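Local coordinates for protein GCN5-related N-acetyltransferase (Ralstonia eutropha JMP134, PDB 2Q0Y) that probably transfers acyl groups, most likely from acetyl-coenzyme A as in other enzymes of the GNAT family, to an acceptor that is not known, at residues A[18-21]-A[22-26]; A[45-49]-A[50-54]; A[109-112]-A[113-116]. All coordinates share one frame; numbering follows the deposited sequence. Where two conformers were deposited one is given.

Contact 1 (A[18-21]-A[22-26]). With FMT (formic acid), chain G.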
loop_
_atom_site.group_PDB
_atom_site.type_symbol
_atom_site.label_atom_id
_atom_site.label_comp_id
_atom_site.label_asym_id
_atom_site.label_seq_id
_atom_site.Cartn_x
_atom_site.Cartn_y
_atom_site.Cartn_z
ATOM N N HIS A 18 4.878 -4.348 20.253
ATOM C CA HIS A 18 4.515 -3.016 19.785
ATOM C C HIS A 18 3.326 -3.044 18.818
ATOM O O HIS A 18 2.379 -2.267 18.941
ATOM C CB HIS A 18 5.704 -2.340 19.099
ATOM C CG HIS A 18 6.758 -1.851 20.043
ATOM N ND1 HIS A 18 7.942 -1.309 19.596
ATOM C CD2 HIS A 18 6.809 -1.818 21.397
ATOM C CE1 HIS A 18 8.673 -0.955 20.636
ATOM N NE2 HIS A 18 8.011 -1.250 21.741
ATOM N N ARG A 19 3.390 -3.949 17.851
ATOM C CA ARG A 19 2.317 -4.091 16.889
ATOM C C ARG A 19 0.996 -4.390 17.587
ATOM O O ARG A 19 -0.011 -3.755 17.298
ATOM C CB ARG A 19 2.649 -5.181 15.874
ATOM C CG ARG A 19 1.641 -5.325 14.737
ATOM C CD ARG A 19 2.188 -6.182 13.630
ATOM N NE ARG A 19 1.313 -6.271 12.460
ATOM C CZ ARG A 19 1.227 -5.359 11.495
ATOM N NH1 ARG A 19 1.904 -4.221 11.567
ATOM N NH2 ARG A 19 0.416 -5.554 10.479
ATOM N N GLU A 20 0.984 -5.368 18.486
ATOM C CA GLU A 20 -0.243 -5.745 19.186
ATOM C C GLU A 20 -0.780 -4.577 20.016
ATOM O O GLU A 20 -1.987 -4.263 19.972
ATOM C CB GLU A 20 0.029 -6.962 20.072
ATOM C CG GLU A 20 -1.166 -7.507 20.835
ATOM C CD GLU A 20 -0.881 -8.871 21.451
ATOM O OE1 GLU A 20 -0.447 -9.798 20.723
ATOM O OE2 GLU A 20 -1.104 -9.019 22.667
ATOM N N ALA A 21 0.113 -3.933 20.770
ATOM C CA ALA A 21 -0.300 -2.826 21.663
ATOM C C ALA A 21 -0.876 -1.648 20.860
ATOM O O ALA A 21 -1.909 -1.088 21.231
ATOM C CB ALA A 21 0.868 -2.361 22.554
HETATM N N MSE A 22 -0.204 -1.294 19.767
HETATM C CA MSE A 22 -0.645 -0.229 18.857
HETATM C C MSE A 22 -2.058 -0.496 18.325
HETATM O O MSE A 22 -2.935 0.363 18.386
HETATM C CB MSE A 22 0.351 -0.091 17.699
HETATM C CG MSE A 22 -0.041 0.881 16.610
HETATM SE SE MSE A 22 1.017 0.688 14.999
HETATM C CE MSE A 22 0.248 -0.993 14.344
ATOM N N PHE A 23 -2.282 -1.700 17.807
ATOM C CA PHE A 23 -3.610 -2.052 17.293
ATOM C C PHE A 23 -4.668 -2.192 18.383
ATOM O O PHE A 23 -5.828 -1.823 18.174
ATOM C CB PHE A 23 -3.539 -3.343 16.469
ATOM C CG PHE A 23 -2.997 -3.172 15.068
ATOM C CD1 PHE A 23 -3.534 -2.219 14.203
ATOM C CD2 PHE A 23 -1.985 -3.998 14.599
ATOM C CE1 PHE A 23 -3.074 -2.096 12.912
ATOM C CE2 PHE A 23 -1.511 -3.867 13.308
ATOM C CZ PHE A 23 -2.061 -2.915 12.465
ATOM N N ARG A 24 -4.305 -2.732 19.541
ATOM C CA ARG A 24 -5.265 -2.888 20.627
ATOM C C ARG A 24 -5.728 -1.519 21.075
ATOM O O ARG A 24 -6.924 -1.274 21.250
ATOM C CB ARG A 24 -4.638 -3.628 21.801
ATOM C CG ARG A 24 -5.551 -3.823 22.993
ATOM C CD ARG A 24 -4.862 -4.645 24.081
ATOM N NE ARG A 24 -3.590 -4.039 24.489
ATOM C CZ ARG A 24 -2.505 -4.709 24.886
ATOM N NH1 ARG A 24 -2.505 -6.042 24.970
ATOM N NH2 ARG A 24 -1.401 -4.037 25.212
ATOM N N GLU A 25 -4.776 -0.608 21.240
ATOM C CA GLU A 25 -5.097 0.739 21.712
ATOM C C GLU A 25 -5.918 1.503 20.666
ATOM O O GLU A 25 -6.710 2.383 21.016
ATOM C CB GLU A 25 -3.821 1.496 22.131
ATOM C CG GLU A 25 -3.275 1.059 23.505
ATOM C CD GLU A 25 -1.859 1.575 23.814
ATOM O OE1 GLU A 25 -1.479 2.591 23.213
ATOM O OE2 GLU A 25 -1.142 0.977 24.660
ATOM N N ALA A 26 -5.757 1.150 19.400
ATOM C CA ALA A 26 -6.530 1.742 18.315
ATOM C C ALA A 26 -7.924 1.102 18.162
ATOM O O ALA A 26 -8.705 1.522 17.316
ATOM C CB ALA A 26 -5.782 1.629 17.032
HETATM C C FMT G . 1.143 -2.608 8.969
HETATM O O1 FMT G . 0.612 -3.350 8.191
HETATM O O2 FMT G . 0.508 -2.125 9.873
#
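R19 and F23 sit one turn apart near the C-terminal end of helix 12-25, which in the GNAT fold follows the first strand and packs against the sheet. The backbone bonds are those of a regular alpha-helix: M22 N, F23 N, R24 N and E25 N donate in turn to the carbonyl oxygens of H18, R19, E20 and A21.

R19 and F23 pack along their length, pointing the same way, with the guanidinium against the ring. With CG anti to the backbone N (chi1 -175°) and the chain extended as far as NE, R19 carries its guanidinium out to the end of the phenyl ring. The two planes stand 86° apart: CE2 of F23 lies over the centre of the guanidinium, 3.6 Å from R19 CZ, while R19 NE comes in at the ring's edge. One face of the same ring takes the methyl CE of selenomethionine M22. The F23 ring also meets H78 of the second subunit edge-to-face.

The polar contacts centre on the guanidinium of R19. N92 of strand 86-95 and the carbonyl of P77 of the second subunit both accept from it, so its orientation is fixed from within the chain and across the dimer. On the outer surface E20 and R24 attract only as nearby charges, since OE2 of E20 lies well out of the guanidinium plane of R24, 4.0 Å from NH1. A formate, probably from the crystallisation liquor, also lies at the edge of R19: NH2 reaches FMT O1 at 3.2 Å nearly straight, and NH1 bonds weakly to FMT O2 at 3.0 Å.

Contact 2 (A[45-49]-A[50-54])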
loop_
_atom_site.group_PDB
_atom_site.type_symbol
_atom_site.label_atom_id
_atom_site.label_comp_id
_atom_site.label_asym_id
_atom_site.label_seq_id
_atom_site.Cartn_x
_atom_site.Cartn_y
_atom_site.Cartn_z
ATOM N N LEU A 45 10.352 -12.583 11.317
ATOM C CA LEU A 45 11.632 -13.203 11.598
ATOM C C LEU A 45 12.646 -13.121 10.440
ATOM O O LEU A 45 13.743 -12.612 10.634
ATOM C CB LEU A 45 11.420 -14.652 12.057
ATOM C CG LEU A 45 12.636 -15.532 12.332
ATOM C CD1 LEU A 45 13.360 -15.091 13.568
ATOM C CD2 LEU A 45 12.172 -16.980 12.483
ATOM N N PRO A 46 12.303 -13.643 9.248
ATOM C CA PRO A 46 13.285 -13.576 8.156
ATOM C C PRO A 46 13.584 -12.174 7.644
ATOM O O PRO A 46 14.637 -11.952 7.043
ATOM C CB PRO A 46 12.630 -14.394 7.045
ATOM C CG PRO A 46 11.181 -14.356 7.360
ATOM C CD PRO A 46 11.079 -14.360 8.831
ATOM N N ARG A 47 12.659 -11.242 7.860
ATOM C CA ARG A 47 12.808 -9.893 7.373
ATOM C C ARG A 47 13.651 -9.025 8.301
ATOM O O ARG A 47 14.310 -8.112 7.834
ATOM C CB ARG A 47 11.432 -9.277 7.166
ATOM C CG ARG A 47 10.686 -9.965 6.038
ATOM C CD ARG A 47 9.296 -9.468 5.875
ATOM N NE ARG A 47 8.740 -9.969 4.614
ATOM C CZ ARG A 47 8.332 -11.220 4.406
ATOM N NH1 ARG A 47 8.371 -12.144 5.373
ATOM N NH2 ARG A 47 7.861 -11.556 3.209
ATOM N N LEU A 48 13.623 -9.287 9.605
ATOM C CA LEU A 48 14.638 -8.714 10.507
ATOM C C LEU A 48 16.008 -9.222 10.118
ATOM O O LEU A 48 16.973 -8.463 10.100
ATOM C CB LEU A 48 14.409 -9.097 11.976
ATOM C CG LEU A 48 13.388 -8.300 12.765
ATOM C CD1 LEU A 48 13.293 -8.884 14.163
ATOM C CD2 LEU A 48 13.754 -6.826 12.829
ATOM N N ALA A 49 16.077 -10.518 9.822
ATOM C CA ALA A 49 17.319 -11.183 9.455
ATOM C C ALA A 49 17.971 -10.585 8.228
ATOM O O ALA A 49 19.179 -10.369 8.223
ATOM C CB ALA A 49 17.072 -12.659 9.225
ATOM N N ASP A 50 17.181 -10.314 7.195
ATOM C CA ASP A 50 17.730 -9.813 5.931
ATOM C C ASP A 50 17.673 -8.304 5.786
ATOM O O ASP A 50 18.072 -7.781 4.755
ATOM C CB ASP A 50 17.109 -10.525 4.714
ATOM C CG ASP A 50 15.684 -10.115 4.408
ATOM O OD1 ASP A 50 15.127 -9.144 4.966
ATOM O OD2 ASP A 50 15.093 -10.792 3.547
ATOM N N GLY A 51 17.173 -7.607 6.801
ATOM C CA GLY A 51 17.115 -6.152 6.787
ATOM C C GLY A 51 15.966 -5.529 6.034
ATOM O O GLY A 51 15.869 -4.304 5.971
ATOM N N SER A 52 15.094 -6.336 5.441
ATOM C CA SER A 52 13.960 -5.773 4.714
ATOM C C SER A 52 12.944 -5.138 5.667
ATOM O O SER A 52 12.137 -4.313 5.245
ATOM C CB SER A 52 13.315 -6.795 3.774
ATOM O OG SER A 52 12.890 -7.945 4.437
ATOM N N TYR A 53 12.955 -5.544 6.944
ATOM C CA TYR A 53 12.294 -4.803 8.008
ATOM C C TYR A 53 13.357 -4.194 8.886
ATOM O O TYR A 53 14.146 -4.911 9.515
ATOM C CB TYR A 53 11.385 -5.712 8.847
ATOM C CG TYR A 53 10.537 -4.981 9.868
ATOM C CD1 TYR A 53 11.067 -4.550 11.078
ATOM C CD2 TYR A 53 9.198 -4.707 9.626
ATOM C CE1 TYR A 53 10.278 -3.869 11.994
ATOM C CE2 TYR A 53 8.417 -4.025 10.528
ATOM C CZ TYR A 53 8.955 -3.622 11.728
ATOM O OH TYR A 53 8.197 -2.949 12.659
ATOM N N PHE A 54 13.379 -2.868 8.917
ATOM C CA PHE A 54 14.392 -2.136 9.643
ATOM C C PHE A 54 13.647 -1.159 10.565
ATOM O O PHE A 54 12.428 -1.078 10.554
ATOM C CB PHE A 54 15.351 -1.429 8.672
ATOM C CG PHE A 54 16.424 -0.606 9.362
ATOM C CD1 PHE A 54 17.449 -1.220 10.081
ATOM C CD2 PHE A 54 16.393 0.795 9.311
ATOM C CE1 PHE A 54 18.441 -0.453 10.735
ATOM C CE2 PHE A 54 17.374 1.561 9.970
ATOM C CZ PHE A 54 18.395 0.925 10.684
HETATM O O HOH W 1 10.209 -7.923 3.059
HETATM O O HOH W 2 16.641 -5.288 10.183
#
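R47 and S52 meet where helix 30-50 ends and the chain turns towards strand 54-60. D50 N still bonds to P46 O in helical fashion; then G51, with positive phi, breaks the spiral, and Y53 N comes back to R47 O at 3.0 Å. That last bond is straight at the hydrogen (174°), although its donor stands above the carbonyl plane of R47 and not on a lone pair. A water bridges L48 O and Y53 O, donating to both.

The close-packed part lies on the inner side. CB and CG of R47 each touch OG of S52 at 3.4 Å, and CB of R47 also rests on CB of Y53. L48 and Y53 run side by side, with methyl CD2 of L48 3.9 Å from CD1 of the tyrosine ring. Y53 places its CG trans to N (chi1 -173°), which sends the ring inward, where it touches V15 of helix 12-25 and W43 and L44 of helix 30-50, and N92 bonds to its hydroxyl.

The solvent side is held by polar atoms and a second water. D50 forms an Asx turn: its OD1 accepts from S52 N at 2.8 Å, on the anti side and somewhat out of the carboxylate plane, and from S52 OG at 2.6 Å through the syn lone pair. The water donates to S52 OG and takes a weak bond from NE of R47. The guanidinium of R47 turns back to W43, bonding to its carbonyl and making a cation-pi contact with its ring.

Two donors from one serine thus grip a single carboxylate oxygen, which fixes the rotation of D50, would be expected to favour its charged form and probably keeps this exposed turn in one conformation.

Contact 3 (A[109-112]-A[113-116])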
loop_
_atom_site.group_PDB
_atom_site.type_symbol
_atom_site.label_atom_id
_atom_site.label_comp_id
_atom_site.label_asym_id
_atom_site.label_seq_id
_atom_site.Cartn_x
_atom_site.Cartn_y
_atom_site.Cartn_z
HETATM N N MSE A 109 9.735 9.235 14.069
HETATM C CA MSE A 109 9.325 9.562 12.708
HETATM C C MSE A 109 10.435 10.293 11.959
HETATM O O MSE A 109 10.677 10.021 10.786
HETATM C CB MSE A 109 8.057 10.394 12.702
HETATM C CG MSE A 109 6.789 9.626 13.041
HETATM SE SE MSE A 109 6.227 8.426 11.644
HETATM C CE MSE A 109 5.817 9.720 10.230
ATOM N N ASN A 110 11.102 11.222 12.627
ATOM C CA ASN A 110 12.206 11.944 12.003
ATOM C C ASN A 110 13.320 11.003 11.591
ATOM O O ASN A 110 13.884 11.150 10.491
ATOM C CB ASN A 110 12.773 13.012 12.951
ATOM C CG ASN A 110 11.916 14.256 13.024
ATOM O OD1 ASN A 110 11.182 14.579 12.104
ATOM N ND2 ASN A 110 12.046 14.987 14.123
ATOM N N ARG A 111 13.641 10.040 12.458
ATOM C CA ARG A 111 14.663 9.043 12.123
ATOM C C ARG A 111 14.262 8.198 10.913
ATOM O O ARG A 111 15.094 7.901 10.056
ATOM C CB ARG A 111 14.965 8.097 13.281
ATOM C CG ARG A 111 15.852 8.662 14.366
ATOM C CD ARG A 111 17.378 8.416 14.129
ATOM N NE ARG A 111 17.923 9.058 12.921
ATOM C CZ ARG A 111 18.013 10.382 12.713
ATOM N NH1 ARG A 111 17.601 11.271 13.626
ATOM N NH2 ARG A 111 18.525 10.833 11.568
ATOM N N ALA A 112 13.005 7.782 10.869
ATOM C CA ALA A 112 12.508 6.985 9.753
ATOM C C ALA A 112 12.550 7.766 8.455
ATOM O O ALA A 112 13.019 7.248 7.430
ATOM C CB ALA A 112 11.084 6.495 10.034
ATOM N N GLU A 113 12.042 8.990 8.473
ATOM C CA GLU A 113 12.063 9.824 7.268
ATOM C C GLU A 113 13.504 10.103 6.792
ATOM O O GLU A 113 13.776 10.076 5.595
ATOM C CB GLU A 113 11.323 11.128 7.484
ATOM C CG GLU A 113 9.823 10.923 7.717
ATOM C CD GLU A 113 9.068 12.212 7.992
ATOM O OE1 GLU A 113 9.611 13.323 7.788
ATOM O OE2 GLU A 113 7.927 12.091 8.466
ATOM N N ALA A 114 14.414 10.350 7.730
ATOM C CA ALA A 114 15.822 10.600 7.395
ATOM C C ALA A 114 16.481 9.372 6.772
ATOM O O ALA A 114 17.315 9.500 5.877
ATOM C CB ALA A 114 16.588 11.025 8.621
ATOM N N GLU A 115 16.112 8.189 7.263
ATOM C CA GLU A 115 16.604 6.941 6.703
ATOM C C GLU A 115 16.142 6.792 5.254
ATOM O O GLU A 115 16.934 6.454 4.388
ATOM C CB GLU A 115 16.158 5.759 7.561
ATOM C CG GLU A 115 16.659 4.435 7.079
ATOM C CD GLU A 115 18.166 4.275 7.231
ATOM O OE1 GLU A 115 18.754 4.957 8.083
ATOM O OE2 GLU A 115 18.755 3.453 6.479
ATOM N N PHE A 116 14.873 7.093 4.980
ATOM C CA PHE A 116 14.377 7.079 3.601
ATOM C C PHE A 116 15.148 8.079 2.723
ATOM O O PHE A 116 15.490 7.775 1.582
ATOM C CB PHE A 116 12.875 7.407 3.534
ATOM C CG PHE A 116 11.970 6.315 4.039
ATOM C CD1 PHE A 116 12.267 4.965 3.855
ATOM C CD2 PHE A 116 10.795 6.650 4.678
ATOM C CE1 PHE A 116 11.422 3.983 4.323
ATOM C CE2 PHE A 116 9.940 5.653 5.159
ATOM C CZ PHE A 116 10.262 4.325 4.973
HETATM O O HOH W 3 11.543 14.507 9.155
#
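E113 reaches back along helix 104-118 to M109, one turn earlier in the helix that joins strands 86-95 and 123-127 as a beta-alpha-beta crossover. Its CB lies 3.5 Å from M109 O, the same oxygen that accepts the nearly straight bond from E113 N (173°). CG comes closer still, 3.3 Å from that carbonyl oxygen, because CG stands beside the backbone N (chi1 -66°). From there the chain runs extended, and CD carries the carboxylate past M109. OE2 touches the methyl CE of selenomethionine M109 at 3.6 Å and accepts a hydrogen bond from the indole NE1 of W141. OE1 accepts a hydrogen bond of 2.6 Å from a water that also donates to OD1 of N110, and forms a salt bridge with K149 of the second subunit.

On the outer side, NH2 of R111 folds back to CB of A114 at 3.5 Å. At the buried end, O of A112 lies over one face of the F116 ring.

With an indole, a lysine and a water all directing hydrogens at it, the carboxylate of E113 is probably held ionised, and it ties the crossover helix both to the loop before strand 142-150 and to the partner subunit.

The three contacts follow one another along the chain. Contacts 1 and 3 lie on opposite sides of the chain's centre, their own centres about 21 Å apart, and both reach the second subunit. Contact 2 closes the helix after that of contact 1, with nearest atoms about 7 Å apart; N92 links them, bonding to both R19 and Y53. Contacts 2 and 3 touch directly, F54 CE2 lying 3.9 Å from E115 CD. Unidentified ligand, probably from the crystallisation liquor, lies about 4 Å from the M22 side chain and about 5 Å from that of M109; such molecules often mark pockets. Two magnesium ligands have side chains about 7 Å away: H127 from F23, C8 from L48.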